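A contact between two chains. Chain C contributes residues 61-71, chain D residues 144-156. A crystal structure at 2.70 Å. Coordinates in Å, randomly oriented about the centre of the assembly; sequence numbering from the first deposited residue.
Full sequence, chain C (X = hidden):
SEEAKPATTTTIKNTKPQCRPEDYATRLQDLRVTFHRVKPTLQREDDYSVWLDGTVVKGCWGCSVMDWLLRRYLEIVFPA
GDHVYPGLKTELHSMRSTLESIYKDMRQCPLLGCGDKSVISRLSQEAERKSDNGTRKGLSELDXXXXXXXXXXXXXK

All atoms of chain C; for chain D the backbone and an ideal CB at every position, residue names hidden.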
# COMPACT_ATOMS: atom_id res chain seq x y z
N TRP C 61 7.02 -0.00 -0.85
CA TRP C 61 8.12 -0.93 -0.64
C TRP C 61 9.13 -0.63 0.44
O TRP C 61 10.21 -1.23 0.46
CB TRP C 61 8.81 -1.21 -1.98
CG TRP C 61 7.95 -2.10 -2.85
CD1 TRP C 61 7.12 -1.70 -3.87
CD2 TRP C 61 7.74 -3.52 -2.69
NE1 TRP C 61 6.42 -2.79 -4.35
CE2 TRP C 61 6.78 -3.91 -3.65
CE3 TRP C 61 8.28 -4.49 -1.84
CZ2 TRP C 61 6.34 -5.23 -3.77
CZ3 TRP C 61 7.84 -5.81 -1.97
CH2 TRP C 61 6.87 -6.16 -2.92
N GLY C 62 8.78 0.27 1.36
CA GLY C 62 9.67 0.60 2.45
C GLY C 62 10.13 -0.65 3.18
O GLY C 62 11.29 -0.77 3.56
N CYS C 63 9.20 -1.59 3.38
CA CYS C 63 9.50 -2.85 4.04
C CYS C 63 10.77 -3.43 3.41
O CYS C 63 11.65 -3.95 4.09
CB CYS C 63 8.33 -3.83 3.86
SG CYS C 63 7.92 -4.22 2.11
N SER C 64 10.84 -3.35 2.10
CA SER C 64 11.98 -3.86 1.36
C SER C 64 13.23 -3.06 1.68
O SER C 64 14.32 -3.62 1.84
CB SER C 64 11.66 -3.80 -0.14
OG SER C 64 12.64 -4.45 -0.92
N VAL C 65 13.09 -1.75 1.76
CA VAL C 65 14.24 -0.90 2.04
C VAL C 65 14.67 -1.04 3.49
O VAL C 65 15.86 -0.96 3.80
CB VAL C 65 13.94 0.59 1.74
CG1 VAL C 65 15.11 1.46 2.16
CG2 VAL C 65 13.65 0.78 0.25
N MET C 66 13.71 -1.26 4.38
CA MET C 66 14.01 -1.39 5.80
C MET C 66 14.90 -2.59 6.03
O MET C 66 15.83 -2.51 6.84
CB MET C 66 12.71 -1.53 6.62
CG MET C 66 12.89 -1.40 8.14
SD MET C 66 13.22 0.30 8.73
CE MET C 66 14.98 0.28 8.69
N ASP C 67 14.62 -3.69 5.33
CA ASP C 67 15.42 -4.91 5.49
C ASP C 67 16.79 -4.69 4.90
O ASP C 67 17.80 -5.01 5.54
CB ASP C 67 14.79 -6.11 4.79
CG ASP C 67 15.38 -7.44 5.26
OD1 ASP C 67 15.04 -7.85 6.39
OD2 ASP C 67 16.19 -8.06 4.52
N TRP C 68 16.82 -4.15 3.69
CA TRP C 68 18.08 -3.89 3.03
C TRP C 68 18.98 -3.11 3.96
O TRP C 68 20.11 -3.55 4.23
CB TRP C 68 17.89 -3.07 1.74
CG TRP C 68 19.18 -2.93 0.97
CD1 TRP C 68 19.82 -3.92 0.27
CD2 TRP C 68 20.03 -1.78 0.92
NE1 TRP C 68 21.01 -3.45 -0.22
CE2 TRP C 68 21.17 -2.14 0.16
CE3 TRP C 68 19.94 -0.48 1.43
CZ2 TRP C 68 22.22 -1.25 -0.09
CZ3 TRP C 68 21.00 0.41 1.18
CH2 TRP C 68 22.12 0.02 0.43
N LEU C 69 18.48 -1.97 4.44
CA LEU C 69 19.24 -1.12 5.34
C LEU C 69 19.79 -1.84 6.55
O LEU C 69 21.00 -1.83 6.80
CB LEU C 69 18.41 0.06 5.80
CG LEU C 69 18.25 1.20 4.79
CD1 LEU C 69 17.55 2.39 5.47
CD2 LEU C 69 19.62 1.61 4.24
N LEU C 70 18.90 -2.48 7.31
CA LEU C 70 19.31 -3.21 8.50
C LEU C 70 20.39 -4.26 8.22
O LEU C 70 21.31 -4.46 9.03
CB LEU C 70 18.08 -3.85 9.15
CG LEU C 70 17.04 -2.86 9.69
CD1 LEU C 70 15.76 -3.59 10.04
CD2 LEU C 70 17.60 -2.15 10.91
N ARG C 71 20.29 -4.93 7.07
CA ARG C 71 21.28 -5.94 6.72
C ARG C 71 22.60 -5.27 6.38
O ARG C 71 23.68 -5.75 6.74
CB ARG C 71 20.82 -6.76 5.51
CG ARG C 71 19.90 -7.92 5.83
CD ARG C 71 19.19 -8.43 4.57
NE ARG C 71 18.42 -9.63 4.88
CZ ARG C 71 18.95 -10.83 5.11
NH1 ARG C 71 20.26 -10.98 5.04
NH2 ARG C 71 18.19 -11.87 5.42
N UNK D 144 19.49 8.92 12.65
CA UNK D 144 18.46 8.94 11.62
C UNK D 144 17.88 7.54 11.39
O UNK D 144 16.67 7.37 11.28
CB UNK D 144 19.03 9.50 10.31
N UNK D 145 18.75 6.53 11.32
CA UNK D 145 18.30 5.16 11.11
C UNK D 145 17.32 4.75 12.21
O UNK D 145 16.22 4.27 11.94
CB UNK D 145 19.49 4.20 11.07
N UNK D 146 17.72 4.94 13.46
CA UNK D 146 16.87 4.59 14.58
C UNK D 146 15.51 5.29 14.53
O UNK D 146 14.50 4.73 14.93
CB UNK D 146 17.58 4.93 15.89
N UNK D 147 15.48 6.52 14.04
CA UNK D 147 14.19 7.19 13.95
C UNK D 147 13.37 6.57 12.82
O UNK D 147 12.17 6.37 12.97
CB UNK D 147 14.37 8.69 13.73
N UNK D 148 14.01 6.25 11.70
CA UNK D 148 13.28 5.66 10.59
C UNK D 148 12.74 4.32 11.01
O UNK D 148 11.62 3.95 10.66
CB UNK D 148 14.17 5.52 9.35
N UNK D 149 13.54 3.60 11.78
CA UNK D 149 13.13 2.29 12.26
C UNK D 149 11.91 2.43 13.16
O UNK D 149 10.89 1.77 12.94
CB UNK D 149 14.27 1.60 13.01
N UNK D 150 12.01 3.30 14.16
CA UNK D 150 10.90 3.49 15.08
C UNK D 150 9.67 3.95 14.33
O UNK D 150 8.57 3.47 14.59
CB UNK D 150 11.27 4.50 16.17
N UNK D 151 9.83 4.89 13.40
CA UNK D 151 8.69 5.36 12.62
C UNK D 151 8.12 4.23 11.74
O UNK D 151 6.90 4.10 11.55
CB UNK D 151 9.10 6.55 11.75
N UNK D 152 9.02 3.41 11.21
CA UNK D 152 8.66 2.29 10.38
C UNK D 152 7.81 1.29 11.16
O UNK D 152 6.86 0.74 10.62
CB UNK D 152 9.92 1.61 9.83
N UNK D 153 8.15 1.04 12.42
CA UNK D 153 7.40 0.09 13.23
C UNK D 153 5.98 0.57 13.55
O UNK D 153 5.05 -0.22 13.56
CB UNK D 153 8.16 -0.18 14.53
N UNK D 154 5.79 1.87 13.80
CA UNK D 154 4.45 2.36 14.09
C UNK D 154 3.57 2.50 12.86
O UNK D 154 2.37 2.74 12.97
CB UNK D 154 4.54 3.71 14.80
N UNK D 155 4.16 2.38 11.68
CA UNK D 155 3.39 2.50 10.45
C UNK D 155 2.84 1.15 10.01
O UNK D 155 1.87 1.08 9.26
CB UNK D 155 4.25 3.10 9.34
N UNK D 156 3.46 0.08 10.50
CA UNK D 156 3.05 -1.28 10.16
C UNK D 156 1.84 -1.75 10.98
O UNK D 156 2.03 -2.64 11.85
CB UNK D 156 4.22 -2.24 10.37

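Two helices meet here at 143° between their N-to-C directions, so chain D runs roughly against chain C, with axes no closer than 11.4 Å. That spacing leaves room for side chains of real length between the backbones, and chain C fills its share with Met66(C), Leu69(C) and Leu70(C), an apolar row with no charge to answer.

Position 144 is helical and its CB finds nothing of chain C within reach, so this contact leaves the choice open; it is Thr144(D).

At 145 the CA-to-CB bond points sideways, and the ideal CB has no chain C atom within 5.5 Å. A short side chain would stop before the apolar row, whereas leucine, methionine or isoleucine could lean in. Leu145(D) does so with chi1 t and chi2 p, placing its CD1 4.2 Å from CD1 of Leu69(C) and 4.5 Å from CE of Met66(C).

Positions 146 and 147 are out of reach and impose no rule from this side; they hold Phe146(D) and Ser147(D).

Position 148 points toward chain C, its ideal CB 5.3 Å from SD of Met66(C). A small residue would be tolerated, as would a long one able to turn its end elsewhere. Arg148(D) takes the second course: its chain leads away, and its guanidinium is hydrogen-bonded elsewhere in the structure.

Position 149 pairs with Met66(C), the two CA atoms 7.5 Å apart. Its CB points sideways, but the ideal CB lies 4.6 Å from CE of Met66(C) and 5.4 Å from CD2 of Leu70(C), which asks for a medium-sized apolar group. Leu149(D), t then p, brings its CD1 to 3.8 Å from SD of Met66(C) and 4.2 Å from CD1 of Leu70(C), touching both.

Positions 150 and 151 make no contact with chain C, and polar residues are acceptable there: Glu150(D) and Glu151(D).

Position 152 is the most telling. Its CB points toward chain C, the ideal CB 3.7 Å from SD of Met66(C), while Gly62(C) opposes it with no side chain. Along that path a long flat group could lie against the methionine and reach the start of the chain C helix; phenylalanine, tyrosine or methionine would be reasonable guesses. Tyr152(D) lays one ring face under Met66(C), whose CG sits 3.6 Å from the ring centroid in a CH-pi contact, with SD 4.0 Å from that centroid. The ring continues past Gly62(C), its CE1 4.0 Å from that residue's C, until its OH lies 3.0 Å from CA of Cys63(C).

Positions 153, 154 and 155 do not touch chain C and are filled by Leu153(D), His154(D) and Ser155(D), the last bonding from OG back to O of Tyr152(D) at 2.6 Å.

At 156 the CB points toward chain C but has nothing within 5.5 Å, so only a long side chain can arrive. Arg156(D) does: its NH2 comes within 2.9 Å of CB of Cys63(C), a tight approach without a hydrogen bond across the stretches.

Chain D 144-156: TLFSRLEEYLHSR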
# COMPACT_ATOMS: atom_id res chain seq x y z
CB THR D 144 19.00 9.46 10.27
OG1 THR D 144 19.62 10.73 10.46
CG2 THR D 144 17.85 9.65 9.26
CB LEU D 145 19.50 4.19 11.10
CG LEU D 145 19.17 2.70 10.92
CD1 LEU D 145 18.82 2.44 9.47
CD2 LEU D 145 20.34 1.83 11.35
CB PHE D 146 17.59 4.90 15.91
CG PHE D 146 18.94 4.25 16.03
CD1 PHE D 146 19.21 3.03 15.40
CD2 PHE D 146 19.94 4.85 16.79
CE1 PHE D 146 20.44 2.42 15.51
CE2 PHE D 146 21.19 4.24 16.91
CZ PHE D 146 21.44 3.02 16.27
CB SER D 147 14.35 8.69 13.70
OG SER D 147 14.92 9.32 14.83
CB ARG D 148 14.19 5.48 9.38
CG ARG D 148 14.73 6.78 8.83
CD ARG D 148 13.61 7.66 8.34
NE ARG D 148 14.17 8.83 7.68
CZ ARG D 148 14.38 10.00 8.26
NH1 ARG D 148 14.08 10.18 9.54
NH2 ARG D 148 14.91 10.99 7.56
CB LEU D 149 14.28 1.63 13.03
CG LEU D 149 14.01 0.21 13.54
CD1 LEU D 149 13.80 -0.70 12.36
CD2 LEU D 149 15.19 -0.27 14.38
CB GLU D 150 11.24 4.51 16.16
CG GLU D 150 10.46 4.29 17.45
CD GLU D 150 10.12 5.57 18.19
OE1 GLU D 150 10.96 6.50 18.20
OE2 GLU D 150 9.02 5.63 18.78
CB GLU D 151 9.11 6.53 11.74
CG GLU D 151 8.04 6.96 10.77
CD GLU D 151 8.41 8.20 10.01
OE1 GLU D 151 9.45 8.17 9.32
OE2 GLU D 151 7.65 9.19 10.11
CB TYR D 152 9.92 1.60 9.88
CG TYR D 152 9.66 0.35 9.09
CD1 TYR D 152 9.30 0.42 7.75
CD2 TYR D 152 9.74 -0.91 9.70
CE1 TYR D 152 9.01 -0.74 7.04
CE2 TYR D 152 9.47 -2.05 9.00
CZ TYR D 152 9.10 -1.97 7.67
OH TYR D 152 8.82 -3.10 6.95
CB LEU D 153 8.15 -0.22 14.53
CG LEU D 153 9.54 -0.84 14.33
CD1 LEU D 153 10.31 -0.81 15.63
CD2 LEU D 153 9.43 -2.28 13.81
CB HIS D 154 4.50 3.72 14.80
CG HIS D 154 5.02 3.64 16.20
ND1 HIS D 154 6.14 4.32 16.61
CD2 HIS D 154 4.59 2.93 17.26
CE1 HIS D 154 6.40 4.01 17.87
NE2 HIS D 154 5.48 3.17 18.29
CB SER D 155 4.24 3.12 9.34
OG SER D 155 5.41 2.35 9.11
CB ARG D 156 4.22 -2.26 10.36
CG ARG D 156 4.98 -2.56 9.08
CD ARG D 156 5.51 -1.31 8.38
NE ARG D 156 6.09 -1.62 7.07
CZ ARG D 156 5.41 -2.13 6.05
NH1 ARG D 156 4.11 -2.39 6.16
NH2 ARG D 156 6.02 -2.40 4.90
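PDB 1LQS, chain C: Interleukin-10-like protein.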